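Local coordinates for protein pyruvate kinase (Toxoplasma gondii, PDB 3GG8) that catalyses the last step of glycolysis, in which phosphate passes from phosphoenolpyruvate to ADP to give pyruvate and ATP, at residues R79-Q82 and N83-A87; I19-S22 and Q23-E26; Q231-D234 and D235-I239; A415-T419 and G420-R424. One frame throughout, in Å; residues are numbered along the deposited sequence. Where two conformers were deposited one is given.

Interaction 1. Residues R79-Q82 and N83-A87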
ATOM      1  N   ARG C  79      -3.874 -55.380   8.968  1.00 33.64           N
ATOM      2  CA  ARG C  79      -2.626 -55.632   9.703  1.00 34.11           C
ATOM      3  C   ARG C  79      -1.847 -54.347   9.842  1.00 33.59           C
ATOM      4  O   ARG C  79      -1.290 -54.071  10.904  1.00 33.44           O
ATOM      5  CB  ARG C  79      -1.720 -56.641   8.988  1.00 33.67           C
ATOM      6  CG  ARG C  79      -2.303 -58.020   8.763  1.00 36.12           C
ATOM      7  CD  ARG C  79      -1.303 -58.909   7.959  1.00 35.66           C
ATOM      8  NE  ARG C  79      -1.468 -60.327   8.268  0.50 34.54           N
ATOM      9  CZ  ARG C  79      -0.767 -60.990   9.186  0.50 34.02           C
ATOM     10  NH1 ARG C  79       0.172 -60.376   9.900  0.50 33.53           N
ATOM     11  NH2 ARG C  79      -1.007 -62.278   9.388  0.50 33.21           N
ATOM     12  N   THR C  80      -1.791 -53.587   8.742  1.00 33.60           N
ATOM     13  CA  THR C  80      -1.135 -52.274   8.689  1.00 33.22           C
ATOM     14  C   THR C  80      -1.748 -51.300   9.687  1.00 33.40           C
ATOM     15  O   THR C  80      -1.028 -50.653  10.453  1.00 33.96           O
ATOM     16  CB  THR C  80      -1.202 -51.661   7.275  1.00 33.21           C
ATOM     17  OG1 THR C  80      -0.526 -52.519   6.358  1.00 33.17           O
ATOM     18  CG2 THR C  80      -0.517 -50.290   7.239  1.00 33.08           C
ATOM     19  N   VAL C  81      -3.074 -51.218   9.696  1.00 33.16           N
ATOM     20  CA  VAL C  81      -3.778 -50.391  10.660  1.00 33.01           C
ATOM     21  C   VAL C  81      -3.475 -50.792  12.123  1.00 33.18           C
ATOM     22  O   VAL C  81      -3.232 -49.917  12.968  1.00 33.86           O
ATOM     23  CB  VAL C  81      -5.290 -50.360  10.364  1.00 32.85           C
ATOM     24  CG1 VAL C  81      -6.044 -49.693  11.489  1.00 31.52           C
ATOM     25  CG2 VAL C  81      -5.548 -49.647   9.017  1.00 31.52           C
ATOM     26  N   GLN C  82      -3.460 -52.097  12.399  1.00 33.38           N
ATOM     27  CA  GLN C  82      -3.149 -52.644  13.726  0.50 33.23           C
ATOM     28  C   GLN C  82      -1.754 -52.204  14.188  1.00 33.30           C
ATOM     29  O   GLN C  82      -1.528 -51.912  15.366  1.00 33.20           O
ATOM     30  CB  GLN C  82      -3.271 -54.178  13.704  0.50 33.02           C
ATOM     31  CG  GLN C  82      -4.723 -54.688  13.754  0.50 33.35           C
ATOM     32  CD  GLN C  82      -4.939 -56.111  13.192  0.50 33.11           C
ATOM     33  OE1 GLN C  82      -4.065 -56.983  13.260  0.50 32.12           O
ATOM     34  NE2 GLN C  82      -6.130 -56.341  12.652  0.50 32.48           N
ATOM     35  N   ASN C  83      -0.822 -52.173  13.235  1.00 33.33           N
ATOM     36  CA  ASN C  83       0.550 -51.748  13.472  1.00 33.32           C
ATOM     37  C   ASN C  83       0.674 -50.233  13.719  1.00 33.35           C
ATOM     38  O   ASN C  83       1.502 -49.807  14.517  1.00 32.99           O
ATOM     39  CB  ASN C  83       1.450 -52.149  12.298  1.00 33.47           C
ATOM     40  CG  ASN C  83       1.663 -53.653  12.185  1.00 34.83           C
ATOM     41  OD1 ASN C  83       1.640 -54.393  13.172  1.00 35.81           O
ATOM     42  ND2 ASN C  83       1.880 -54.112  10.956  1.00 37.92           N
ATOM     43  N   ILE C  84      -0.114 -49.429  13.004  1.00 33.72           N
ATOM     44  CA  ILE C  84      -0.200 -47.993  13.257  1.00 33.78           C
ATOM     45  C   ILE C  84      -0.657 -47.804  14.702  1.00 33.89           C
ATOM     46  O   ILE C  84      -0.073 -47.026  15.450  1.00 33.67           O
ATOM     47  CB  ILE C  84      -1.239 -47.275  12.321  1.00 34.00           C
ATOM     48  CG1 ILE C  84      -1.007 -47.575  10.835  1.00 34.81           C
ATOM     49  CG2 ILE C  84      -1.330 -45.753  12.607  1.00 33.40           C
ATOM     50  CD1 ILE C  84       0.190 -47.011  10.250  1.00 37.68           C
ATOM     51  N   GLN C  85      -1.707 -48.524  15.084  1.00 33.94           N
ATOM     52  CA  GLN C  85      -2.290 -48.384  16.419  1.00 34.86           C
ATOM     53  C   GLN C  85      -1.296 -48.766  17.521  1.00 34.57           C
ATOM     54  O   GLN C  85      -1.305 -48.176  18.599  1.00 34.11           O
ATOM     55  CB  GLN C  85      -3.583 -49.204  16.530  1.00 34.71           C
ATOM     56  CG  GLN C  85      -4.731 -48.645  15.688  1.00 35.22           C
ATOM     57  CD  GLN C  85      -5.938 -49.574  15.605  1.00 37.14           C
ATOM     58  OE1 GLN C  85      -5.858 -50.779  15.907  1.00 39.65           O
ATOM     59  NE2 GLN C  85      -7.073 -49.016  15.181  1.00 40.64           N
ATOM     60  N   GLU C  86      -0.431 -49.735  17.231  1.00 34.73           N
ATOM     61  CA  GLU C  86       0.612 -50.142  18.167  1.00 35.07           C
ATOM     62  C   GLU C  86       1.722 -49.105  18.269  1.00 35.03           C
ATOM     63  O   GLU C  86       2.170 -48.789  19.368  1.00 35.09           O
ATOM     64  CB  GLU C  86       1.190 -51.515  17.806  1.00 35.07           C
ATOM     65  CG  GLU C  86       0.284 -52.691  18.165  1.00 36.45           C
ATOM     66  CD  GLU C  86      -0.147 -52.682  19.628  1.00 38.95           C
ATOM     67  OE1 GLU C  86      -1.350 -52.900  19.895  1.00 39.46           O
ATOM     68  OE2 GLU C  86       0.711 -52.451  20.512  1.00 39.38           O
ATOM     69  N   ALA C  87       2.164 -48.582  17.128  1.00 35.44           N
ATOM     70  CA  ALA C  87       3.139 -47.487  17.104  1.00 35.94           C
ATOM     71  C   ALA C  87       2.665 -46.296  17.954  1.00 36.25           C
ATOM     72  O   ALA C  87       3.430 -45.726  18.728  1.00 36.15           O
ATOM     73  CB  ALA C  87       3.414 -47.050  15.669  1.00 35.52           C
TER
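The amide of Q85 lies against a methyl group of V81 one helical turn back, a clear case of side chains spaced by four residues meeting along a helix. The two groups cross obliquely, NE2 of Q85 standing 3.9 Å from CG1 of V81. The methyl reaches this place because CG1 is anti to its own backbone N (chi1 171°), while the Q85 chain runs out extended beyond CG. Nearer the backbone, CG of Q85 passes 3.4 Å from V81 O, the same oxygen that accepts the N-H of Q85.

A carbonyl of the turn before is approached in much the same way by N83. Its amide bends back over R79 O, with ND2 3.2 Å from that oxygen, yet the angle is too poor for a hydrogen bond and R79 O instead takes the backbone N-H of N83. I84 sends its CG1 branch, on the side of its own backbone N, to 3.1 Å from T80 O. E86, bent at chi2 (-54°), forms a salt bridge with K89 through OE1.

Helix 74-90 links strands 62-68 and 97-101 in a beta-alpha-beta unit of the barrel. T80, V81 and I84 face strand 62-68, and N83 packs on helix 51-60. The chemistry is therefore divided: four main-chain bonds, from R79 O to N83 N at 3.0 Å through Q82 O to E86 N at 3.1 Å, hold these two turns of helix, while the side chains add mostly van der Waals contact and leave the carbonyls to the backbone donors.

Interaction 2. Residues I19-S22 and Q23-E26; sequences IRMS and QILE
CD1 of I19 comes in across the end of the Q23 side chain, the two groups meeting at about a right angle. Q23 reaches back because its CG is anti to the backbone N (chi1 -162°) and the chain stays extended, and its NE2 ends 3.2 Å from that methyl. This is very tight for an amide against a methyl, and I19 has an unfavourable chi1 of 138°, which makes the detail doubtful.

I24 has CG1 in the crowded position between backbone N and carbonyl carbon (chi1 64°), which brings it to 3.1 Å from M21 O and a looser 4.5 Å from CE of M21. Overlapping turns tie the backbone together, each N-H bonding three residues back: Q23 N to R20 O at 2.9 Å, then I24 N to M21 O and L25 N to S22 O, both at 3.2 Å. All three donors stand above the carbonyl planes.

The segment precedes helix 30-33 and lies against a second subunit, another copy of the protein. I19, M21 and I24 pack on M297 of that subunit, and R20 forms a salt bridge with its E267. The carbonyls of I24 and E26 both accept from its K290. The chemistry implies that these turns present apolar groups and main-chain oxygens together to the subunit interface.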
ATOM      1  N   ILE C  19      22.307 -10.347   3.661  1.00 31.75           N
ATOM      2  CA  ILE C  19      22.330 -11.741   4.124  1.00 31.19           C
ATOM      3  C   ILE C  19      23.456 -12.526   3.422  1.00 30.76           C
ATOM      4  O   ILE C  19      23.538 -12.568   2.193  1.00 30.42           O
ATOM      5  CB  ILE C  19      20.906 -12.434   4.060  1.00 31.34           C
ATOM      6  CG1 ILE C  19      20.973 -13.865   3.526  1.00 30.86           C
ATOM      7  CG2 ILE C  19      19.913 -11.622   3.225  1.00 31.80           C
ATOM      8  CD1 ILE C  19      20.994 -14.920   4.588  1.00 30.89           C
ATOM      9  N   ARG C  20      24.331 -13.129   4.225  1.00 30.35           N
ATOM     10  CA  ARG C  20      25.544 -13.769   3.726  1.00 29.83           C
ATOM     11  C   ARG C  20      25.334 -15.223   3.345  1.00 29.89           C
ATOM     12  O   ARG C  20      24.606 -15.966   4.013  1.00 29.14           O
ATOM     13  CB  ARG C  20      26.678 -13.645   4.740  1.00 29.66           C
ATOM     14  CG  ARG C  20      27.298 -12.271   4.754  1.00 29.79           C
ATOM     15  CD  ARG C  20      28.780 -12.387   4.566  1.00 28.85           C
ATOM     16  NE  ARG C  20      29.275 -11.446   3.575  1.00 27.33           N
ATOM     17  CZ  ARG C  20      30.456 -11.539   2.977  1.00 26.40           C
ATOM     18  NH1 ARG C  20      30.810 -10.626   2.085  1.00 26.75           N
ATOM     19  NH2 ARG C  20      31.278 -12.541   3.256  1.00 25.47           N
ATOM     20  N   MET C  21      25.991 -15.614   2.257  1.00 30.09           N
ATOM     21  CA  MET C  21      25.869 -16.957   1.701  1.00 30.30           C
ATOM     22  C   MET C  21      26.183 -18.075   2.705  1.00 30.91           C
ATOM     23  O   MET C  21      25.488 -19.094   2.735  1.00 30.83           O
ATOM     24  CB  MET C  21      26.740 -17.090   0.456  1.00 29.83           C
ATOM     25  CG  MET C  21      26.199 -16.355  -0.771  1.00 28.69           C
ATOM     26  SD  MET C  21      24.494 -16.773  -1.223  1.00 24.45           S
ATOM     27  CE  MET C  21      24.582 -18.549  -1.414  1.00 23.80           C
ATOM     28  N   SER C  22      27.209 -17.867   3.532  1.00 31.41           N
ATOM     29  CA  SER C  22      27.591 -18.842   4.552  1.00 32.48           C
ATOM     30  C   SER C  22      26.472 -19.142   5.565  1.00 32.91           C
ATOM     31  O   SER C  22      26.514 -20.170   6.236  1.00 33.26           O
ATOM     32  CB  SER C  22      28.871 -18.407   5.269  1.00 32.23           C
ATOM     33  OG  SER C  22      28.683 -17.178   5.938  1.00 33.04           O
ATOM     34  N   GLN C  23      25.480 -18.254   5.655  1.00 33.58           N
ATOM     35  CA  GLN C  23      24.310 -18.465   6.511  1.00 34.56           C
ATOM     36  C   GLN C  23      23.588 -19.767   6.171  1.00 34.95           C
ATOM     37  O   GLN C  23      23.273 -20.545   7.072  1.00 35.29           O
ATOM     38  CB  GLN C  23      23.339 -17.278   6.447  1.00 34.22           C
ATOM     39  CG  GLN C  23      22.340 -17.210   7.604  1.00 35.13           C
ATOM     40  CD  GLN C  23      21.721 -15.814   7.804  1.00 35.21           C
ATOM     41  OE1 GLN C  23      20.595 -15.685   8.300  1.00 34.76           O
ATOM     42  NE2 GLN C  23      22.460 -14.773   7.419  1.00 34.87           N
ATOM     43  N   ILE C  24      23.345 -20.017   4.882  1.00 35.24           N
ATOM     44  CA  ILE C  24      22.589 -21.214   4.471  1.00 35.71           C
ATOM     45  C   ILE C  24      23.365 -22.523   4.666  1.00 36.01           C
ATOM     46  O   ILE C  24      22.803 -23.613   4.491  1.00 36.06           O
ATOM     47  CB  ILE C  24      22.075 -21.146   3.001  1.00 35.60           C
ATOM     48  CG1 ILE C  24      23.237 -21.115   2.015  1.00 35.78           C
ATOM     49  CG2 ILE C  24      21.158 -19.957   2.806  1.00 35.75           C
ATOM     50  CD1 ILE C  24      23.177 -22.197   0.985  1.00 36.63           C
ATOM     51  N   LEU C  25      24.640 -22.404   5.035  1.00 36.10           N
ATOM     52  CA  LEU C  25      25.524 -23.556   5.210  1.00 36.37           C
ATOM     53  C   LEU C  25      25.657 -24.083   6.653  1.00 36.89           C
ATOM     54  O   LEU C  25      26.421 -25.026   6.900  1.00 37.05           O
ATOM     55  CB  LEU C  25      26.909 -23.245   4.633  1.00 36.00           C
ATOM     56  CG  LEU C  25      27.022 -22.925   3.141  1.00 35.61           C
ATOM     57  CD1 LEU C  25      28.489 -22.729   2.753  1.00 34.82           C
ATOM     58  CD2 LEU C  25      26.397 -24.014   2.292  1.00 35.00           C
ATOM     59  N   GLU C  26      24.939 -23.474   7.601  1.00 37.08           N
ATOM     60  CA  GLU C  26      24.882 -23.981   8.978  1.00 37.15           C
ATOM     61  C   GLU C  26      24.094 -25.281   9.008  1.00 36.83           C
ATOM     62  O   GLU C  26      23.002 -25.347   8.438  1.00 36.81           O
ATOM     63  CB  GLU C  26      24.215 -22.968   9.918  1.00 37.46           C
ATOM     64  CG  GLU C  26      25.173 -22.102  10.737  1.00 38.97           C
ATOM     65  CD  GLU C  26      25.492 -22.674  12.136  1.00 41.20           C
ATOM     66  OE1 GLU C  26      24.574 -22.769  12.991  1.00 41.00           O
ATOM     67  OE2 GLU C  26      26.675 -23.006  12.388  1.00 41.61           O
TER

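Interaction 3. Residues Q231-D234 and D235-I239; sequences QSAD and DVRYI
Two backbone N-H groups converge on OD2 of D235, at the start of helix 233-243 in a beta-alpha-beta unit of the eight-stranded barrel. Q231 N meets the oxygen nearly along its C-O axis at 2.9 Å, while S232 N comes at 3.1 Å from above the carboxylate plane. In return, D235 N bonds to S232 O at 3.0 Å, so the loop leaving V230 is tied to the first turn by side chain and main chain of D235 together. D235 can do this because its CG lies beside the backbone N (chi1 -66°), turned back toward the incoming chain. The negative charge near the helix start would probably suit the helix dipole.

A second carboxylate serves a different purpose. OD2 of D234 is held side-on by R237, accepting from NE at 3.3 Å and from NH2 at 3.1 Å, both from the same face of the carboxylate, in a salt bridge whose two planes stand 82° apart. The arginine is shared further: NH1 pairs with E271 and NH2 with E267, both on helix 265-271, so this side chain ties the start of one barrel helix to another. V236, on the inner side, packs on strand 251-256.

The bend of R237 at chi3 (-87°) folds its guanidinium back over the turn. There A233 O, which takes R237 N at 3.0 Å in its carbonyl plane, sits 3.9 Å above the centre of the guanidinium.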
ATOM      1  N   GLN C 231     -12.758 -36.670 -11.832  1.00 32.65           N
ATOM      2  CA  GLN C 231     -12.961 -35.979 -13.096  1.00 32.75           C
ATOM      3  C   GLN C 231     -14.023 -34.877 -13.047  1.00 32.86           C
ATOM      4  O   GLN C 231     -14.060 -34.019 -13.936  1.00 32.68           O
ATOM      5  CB  GLN C 231     -13.275 -36.982 -14.204  1.00 32.40           C
ATOM      6  CG  GLN C 231     -12.091 -37.829 -14.601  1.00 31.78           C
ATOM      7  CD  GLN C 231     -12.342 -38.605 -15.877  1.00 31.57           C
ATOM      8  OE1 GLN C 231     -11.646 -38.407 -16.880  1.00 30.63           O
ATOM      9  NE2 GLN C 231     -13.336 -39.496 -15.850  1.00 28.78           N
ATOM     10  N   SER C 232     -14.878 -34.905 -12.020  1.00 33.03           N
ATOM     11  CA  SER C 232     -15.946 -33.904 -11.854  1.00 33.41           C
ATOM     12  C   SER C 232     -16.433 -33.835 -10.404  1.00 33.97           C
ATOM     13  O   SER C 232     -16.251 -34.778  -9.635  1.00 33.86           O
ATOM     14  CB  SER C 232     -17.130 -34.241 -12.754  1.00 33.51           C
ATOM     15  OG  SER C 232     -17.965 -35.205 -12.144  1.00 34.22           O
ATOM     16  N   ALA C 233     -17.083 -32.733 -10.034  1.00 34.35           N
ATOM     17  CA  ALA C 233     -17.562 -32.576  -8.660  1.00 34.68           C
ATOM     18  C   ALA C 233     -18.692 -33.550  -8.284  1.00 34.76           C
ATOM     19  O   ALA C 233     -18.909 -33.803  -7.106  1.00 35.04           O
ATOM     20  CB  ALA C 233     -17.967 -31.134  -8.398  1.00 34.81           C
ATOM     21  N   ASP C 234     -19.403 -34.092  -9.276  1.00 35.10           N
ATOM     22  CA  ASP C 234     -20.352 -35.193  -9.032  1.00 35.57           C
ATOM     23  C   ASP C 234     -19.676 -36.426  -8.431  1.00 35.44           C
ATOM     24  O   ASP C 234     -20.323 -37.218  -7.734  1.00 35.64           O
ATOM     25  CB  ASP C 234     -21.055 -35.620 -10.315  1.00 35.88           C
ATOM     26  CG  ASP C 234     -22.082 -34.620 -10.775  1.00 37.64           C
ATOM     27  OD1 ASP C 234     -22.189 -34.442 -12.004  1.00 39.74           O
ATOM     28  OD2 ASP C 234     -22.773 -34.008  -9.922  1.00 40.36           O
ATOM     29  N   ASP C 235     -18.387 -36.600  -8.713  1.00 34.96           N
ATOM     30  CA  ASP C 235     -17.626 -37.687  -8.109  1.00 35.03           C
ATOM     31  C   ASP C 235     -17.521 -37.461  -6.600  1.00 35.03           C
ATOM     32  O   ASP C 235     -17.692 -38.398  -5.818  1.00 35.71           O
ATOM     33  CB  ASP C 235     -16.227 -37.795  -8.728  1.00 34.75           C
ATOM     34  CG  ASP C 235     -16.250 -38.198 -10.202  1.00 34.77           C
ATOM     35  OD1 ASP C 235     -17.136 -38.962 -10.610  1.00 33.85           O
ATOM     36  OD2 ASP C 235     -15.345 -37.776 -10.955  1.00 35.74           O
ATOM     37  N   VAL C 236     -17.264 -36.211  -6.203  1.00 34.57           N
ATOM     38  CA  VAL C 236     -17.129 -35.842  -4.788  1.00 33.66           C
ATOM     39  C   VAL C 236     -18.465 -35.938  -4.039  1.00 33.86           C
ATOM     40  O   VAL C 236     -18.510 -36.469  -2.934  1.00 32.91           O
ATOM     41  CB  VAL C 236     -16.552 -34.426  -4.599  1.00 33.70           C
ATOM     42  CG1 VAL C 236     -16.287 -34.170  -3.125  1.00 32.21           C
ATOM     43  CG2 VAL C 236     -15.256 -34.204  -5.459  1.00 32.20           C
ATOM     44  N   ARG C 237     -19.529 -35.396  -4.643  1.00 33.84           N
ATOM     45  CA  ARG C 237     -20.892 -35.492  -4.096  1.00 34.03           C
ATOM     46  C   ARG C 237     -21.308 -36.952  -3.909  1.00 34.03           C
ATOM     47  O   ARG C 237     -22.015 -37.301  -2.951  1.00 34.35           O
ATOM     48  CB  ARG C 237     -21.908 -34.751  -4.995  1.00 33.84           C
ATOM     49  CG  ARG C 237     -21.749 -33.230  -4.977  1.00 34.07           C
ATOM     50  CD  ARG C 237     -22.867 -32.480  -5.690  1.00 34.18           C
ATOM     51  NE  ARG C 237     -22.608 -32.319  -7.120  1.00 37.30           N
ATOM     52  CZ  ARG C 237     -21.858 -31.356  -7.667  1.00 36.99           C
ATOM     53  NH1 ARG C 237     -21.265 -30.434  -6.922  1.00 36.45           N
ATOM     54  NH2 ARG C 237     -21.694 -31.317  -8.975  1.00 37.24           N
ATOM     55  N   TYR C 238     -20.861 -37.793  -4.833  1.00 33.96           N
ATOM     56  CA  TYR C 238     -21.160 -39.215  -4.800  1.00 34.20           C
ATOM     57  C   TYR C 238     -20.530 -39.901  -3.595  1.00 33.54           C
ATOM     58  O   TYR C 238     -21.211 -40.645  -2.884  1.00 32.77           O
ATOM     59  CB  TYR C 238     -20.745 -39.900  -6.115  1.00 35.02           C
ATOM     60  CG  TYR C 238     -20.994 -41.381  -6.080  1.00 36.96           C
ATOM     61  CD1 TYR C 238     -22.289 -41.885  -5.955  1.00 39.27           C
ATOM     62  CD2 TYR C 238     -19.939 -42.279  -6.130  1.00 37.46           C
ATOM     63  CE1 TYR C 238     -22.522 -43.258  -5.893  1.00 40.15           C
ATOM     64  CE2 TYR C 238     -20.156 -43.643  -6.072  1.00 38.85           C
ATOM     65  CZ  TYR C 238     -21.439 -44.129  -5.948  1.00 38.67           C
ATOM     66  OH  TYR C 238     -21.646 -45.490  -5.887  1.00 39.14           O
ATOM     67  N   ILE C 239     -19.238 -39.634  -3.352  1.00 32.84           N
ATOM     68  CA  ILE C 239     -18.571 -40.163  -2.164  1.00 32.47           C
ATOM     69  C   ILE C 239     -19.213 -39.665  -0.850  1.00 32.45           C
ATOM     70  O   ILE C 239     -19.402 -40.455   0.083  1.00 31.95           O
ATOM     71  CB  ILE C 239     -17.065 -39.882  -2.152  1.00 32.42           C
ATOM     72  CG1 ILE C 239     -16.408 -40.458  -3.408  1.00 32.26           C
ATOM     73  CG2 ILE C 239     -16.434 -40.484  -0.884  1.00 32.22           C
ATOM     74  CD1 ILE C 239     -15.187 -39.726  -3.858  1.00 30.41           C
TER

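Interaction 4. Residues A415-T419 and G420-R424; sequences ALTET and GQTAR
G420 meets T417 where strand 412-416 passes into helix 421-427, the first half of a beta-alpha-beta unit in the C-terminal alpha/beta domain. In regulated relatives the equivalent loop binds a phosphate of the effector fructose 1,6-bisphosphate; whether it does so here is not established.

Hydroxyls provide the polar contacts. OG1 of T419 accepts Q421 N at 3.2 Å with a bond angle of 157°, forming an ST turn over G420, the N-cap residue. OG1 of T417, placed anti to its backbone N (chi1 -170°), points into the turn and takes G420 N at 2.8 Å, a weak bond because it is strongly bent. Carboxylates complete the set: E496 bonds to OG1 of T417 and of T422, and E497 to OG1 of T419. G420 has a positive phi of 98°, a conformation glycine adopts with ease and at which a CB would run into T419 O.

Apolar contact joins the strand to the helix's inner face. CB of A415 lies 4.0 Å from CB of A423, small groups consistent with close approach of strand and helix.

R424 bends at chi3 so that its guanidinium folds back over the helix start. T419 O lies 2.8 Å from NH2 of R424, near the guanidinium plane, while G420 C and Q421 N each sit 3.3 Å above that plane, offset toward its rim.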
ATOM      1  N   ALA C 415      -5.420 -22.107  19.109  1.00 35.27           N
ATOM      2  CA  ALA C 415      -6.671 -22.200  18.363  1.00 35.58           C
ATOM      3  C   ALA C 415      -7.566 -23.203  19.060  1.00 36.02           C
ATOM      4  O   ALA C 415      -7.352 -24.405  18.955  1.00 36.61           O
ATOM      5  CB  ALA C 415      -6.413 -22.622  16.918  1.00 35.17           C
ATOM      6  N   LEU C 416      -8.546 -22.716  19.808  1.00 36.19           N
ATOM      7  CA  LEU C 416      -9.498 -23.595  20.462  1.00 36.05           C
ATOM      8  C   LEU C 416     -10.583 -23.904  19.459  1.00 36.39           C
ATOM      9  O   LEU C 416     -11.174 -22.985  18.888  1.00 36.76           O
ATOM     10  CB  LEU C 416     -10.090 -22.939  21.704  1.00 35.96           C
ATOM     11  CG  LEU C 416      -9.229 -22.893  22.964  1.00 35.79           C
ATOM     12  CD1 LEU C 416      -8.079 -21.878  22.796  1.00 34.34           C
ATOM     13  CD2 LEU C 416     -10.111 -22.542  24.175  1.00 35.64           C
ATOM     14  N   THR C 417     -10.861 -25.185  19.239  1.00 36.42           N
ATOM     15  CA  THR C 417     -11.686 -25.557  18.085  1.00 36.82           C
ATOM     16  C   THR C 417     -12.451 -26.872  18.239  1.00 36.73           C
ATOM     17  O   THR C 417     -11.917 -27.873  18.724  1.00 36.91           O
ATOM     18  CB  THR C 417     -10.833 -25.582  16.784  1.00 36.72           C
ATOM     19  OG1 THR C 417     -11.690 -25.727  15.651  1.00 36.86           O
ATOM     20  CG2 THR C 417      -9.812 -26.732  16.804  1.00 37.31           C
ATOM     21  N   GLU C 418     -13.710 -26.857  17.833  1.00 36.83           N
ATOM     22  CA  GLU C 418     -14.530 -28.056  17.875  1.00 36.93           C
ATOM     23  C   GLU C 418     -14.455 -28.736  16.521  1.00 36.24           C
ATOM     24  O   GLU C 418     -14.060 -29.897  16.434  1.00 36.63           O
ATOM     25  CB  GLU C 418     -15.964 -27.709  18.274  1.00 37.48           C
ATOM     26  CG  GLU C 418     -16.946 -28.889  18.382  1.00 41.63           C
ATOM     27  CD  GLU C 418     -16.479 -30.029  19.305  1.00 46.44           C
ATOM     28  OE1 GLU C 418     -16.999 -31.163  19.154  1.00 46.75           O
ATOM     29  OE2 GLU C 418     -15.596 -29.797  20.168  1.00 48.91           O
ATOM     30  N   THR C 419     -14.769 -27.990  15.459  1.00 35.31           N
ATOM     31  CA  THR C 419     -14.867 -28.550  14.107  1.00 33.77           C
ATOM     32  C   THR C 419     -13.564 -28.454  13.326  1.00 33.47           C
ATOM     33  O   THR C 419     -13.456 -29.017  12.231  1.00 32.74           O
ATOM     34  CB  THR C 419     -15.927 -27.825  13.241  1.00 33.90           C
ATOM     35  OG1 THR C 419     -15.401 -26.558  12.806  1.00 33.01           O
ATOM     36  CG2 THR C 419     -17.268 -27.648  13.975  1.00 32.58           C
ATOM     37  N   GLY C 420     -12.593 -27.719  13.867  1.00 32.98           N
ATOM     38  CA  GLY C 420     -11.341 -27.467  13.153  1.00 33.04           C
ATOM     39  C   GLY C 420     -11.298 -26.125  12.436  1.00 33.81           C
ATOM     40  O   GLY C 420     -10.211 -25.651  12.063  1.00 33.83           O
ATOM     41  N   GLN C 421     -12.466 -25.496  12.254  1.00 34.09           N
ATOM     42  CA  GLN C 421     -12.564 -24.277  11.445  1.00 34.94           C
ATOM     43  C   GLN C 421     -11.595 -23.190  11.902  1.00 34.96           C
ATOM     44  O   GLN C 421     -10.867 -22.623  11.087  1.00 35.37           O
ATOM     45  CB  GLN C 421     -13.992 -23.737  11.444  1.00 35.60           C
ATOM     46  CG  GLN C 421     -14.262 -22.678  10.397  1.00 37.54           C
ATOM     47  CD  GLN C 421     -15.546 -21.907  10.645  1.00 40.06           C
ATOM     48  OE1 GLN C 421     -15.725 -21.264  11.694  1.00 42.97           O
ATOM     49  NE2 GLN C 421     -16.432 -21.929   9.659  1.00 40.73           N
ATOM     50  N   THR C 422     -11.596 -22.915  13.201  1.00 34.86           N
ATOM     51  CA  THR C 422     -10.784 -21.867  13.802  1.00 35.47           C
ATOM     52  C   THR C 422      -9.299 -22.069  13.543  1.00 35.53           C
ATOM     53  O   THR C 422      -8.606 -21.130  13.178  1.00 36.14           O
ATOM     54  CB  THR C 422     -11.045 -21.768  15.333  1.00 35.56           C
ATOM     55  OG1 THR C 422     -12.455 -21.636  15.565  1.00 37.20           O
ATOM     56  CG2 THR C 422     -10.327 -20.571  15.945  1.00 34.78           C
ATOM     57  N   ALA C 423      -8.815 -23.293  13.740  1.00 35.67           N
ATOM     58  CA  ALA C 423      -7.429 -23.634  13.450  1.00 35.89           C
ATOM     59  C   ALA C 423      -7.078 -23.424  11.975  1.00 35.72           C
ATOM     60  O   ALA C 423      -6.048 -22.841  11.656  1.00 35.75           O
ATOM     61  CB  ALA C 423      -7.147 -25.061  13.865  1.00 36.58           C
ATOM     62  N   ARG C 424      -7.956 -23.885  11.085  1.00 35.97           N
ATOM     63  CA  ARG C 424      -7.765 -23.741   9.640  1.00 35.85           C
ATOM     64  C   ARG C 424      -7.765 -22.273   9.177  1.00 35.33           C
ATOM     65  O   ARG C 424      -6.945 -21.883   8.349  1.00 35.08           O
ATOM     66  CB  ARG C 424      -8.813 -24.557   8.872  1.00 35.72           C
ATOM     67  CG  ARG C 424      -8.457 -26.056   8.805  1.00 37.10           C
ATOM     68  CD  ARG C 424      -9.442 -26.878   7.978  1.00 37.39           C
ATOM     69  NE  ARG C 424     -10.406 -27.561   8.842  1.00 42.62           N
ATOM     70  CZ  ARG C 424     -11.695 -27.236   8.976  1.00 43.51           C
ATOM     71  NH1 ARG C 424     -12.251 -26.230   8.285  1.00 44.11           N
ATOM     72  NH2 ARG C 424     -12.438 -27.937   9.817  1.00 41.96           N
TER

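Along the chain the four contacts come in series, interaction 2 first, then 1, 3 and 4. Interactions 1 and 3 lie on two helices of the same barrel, 74-90 and 233-243, with centres about 31 Å apart. Interaction 4 belongs to the C-terminal alpha/beta domain, on a five-stranded mixed sheet, about 26 Å between centres from interaction 3 and about 28 Å from interaction 1. The N-terminal turns of interaction 2 sit far out, about 48 Å from interaction 3 between centres and on the opposite side of the chain's centre, against another subunit. None touches another: three are local ties of beta-alpha-beta units, while interaction 2 lies at a subunit interface of the four-chain assembly.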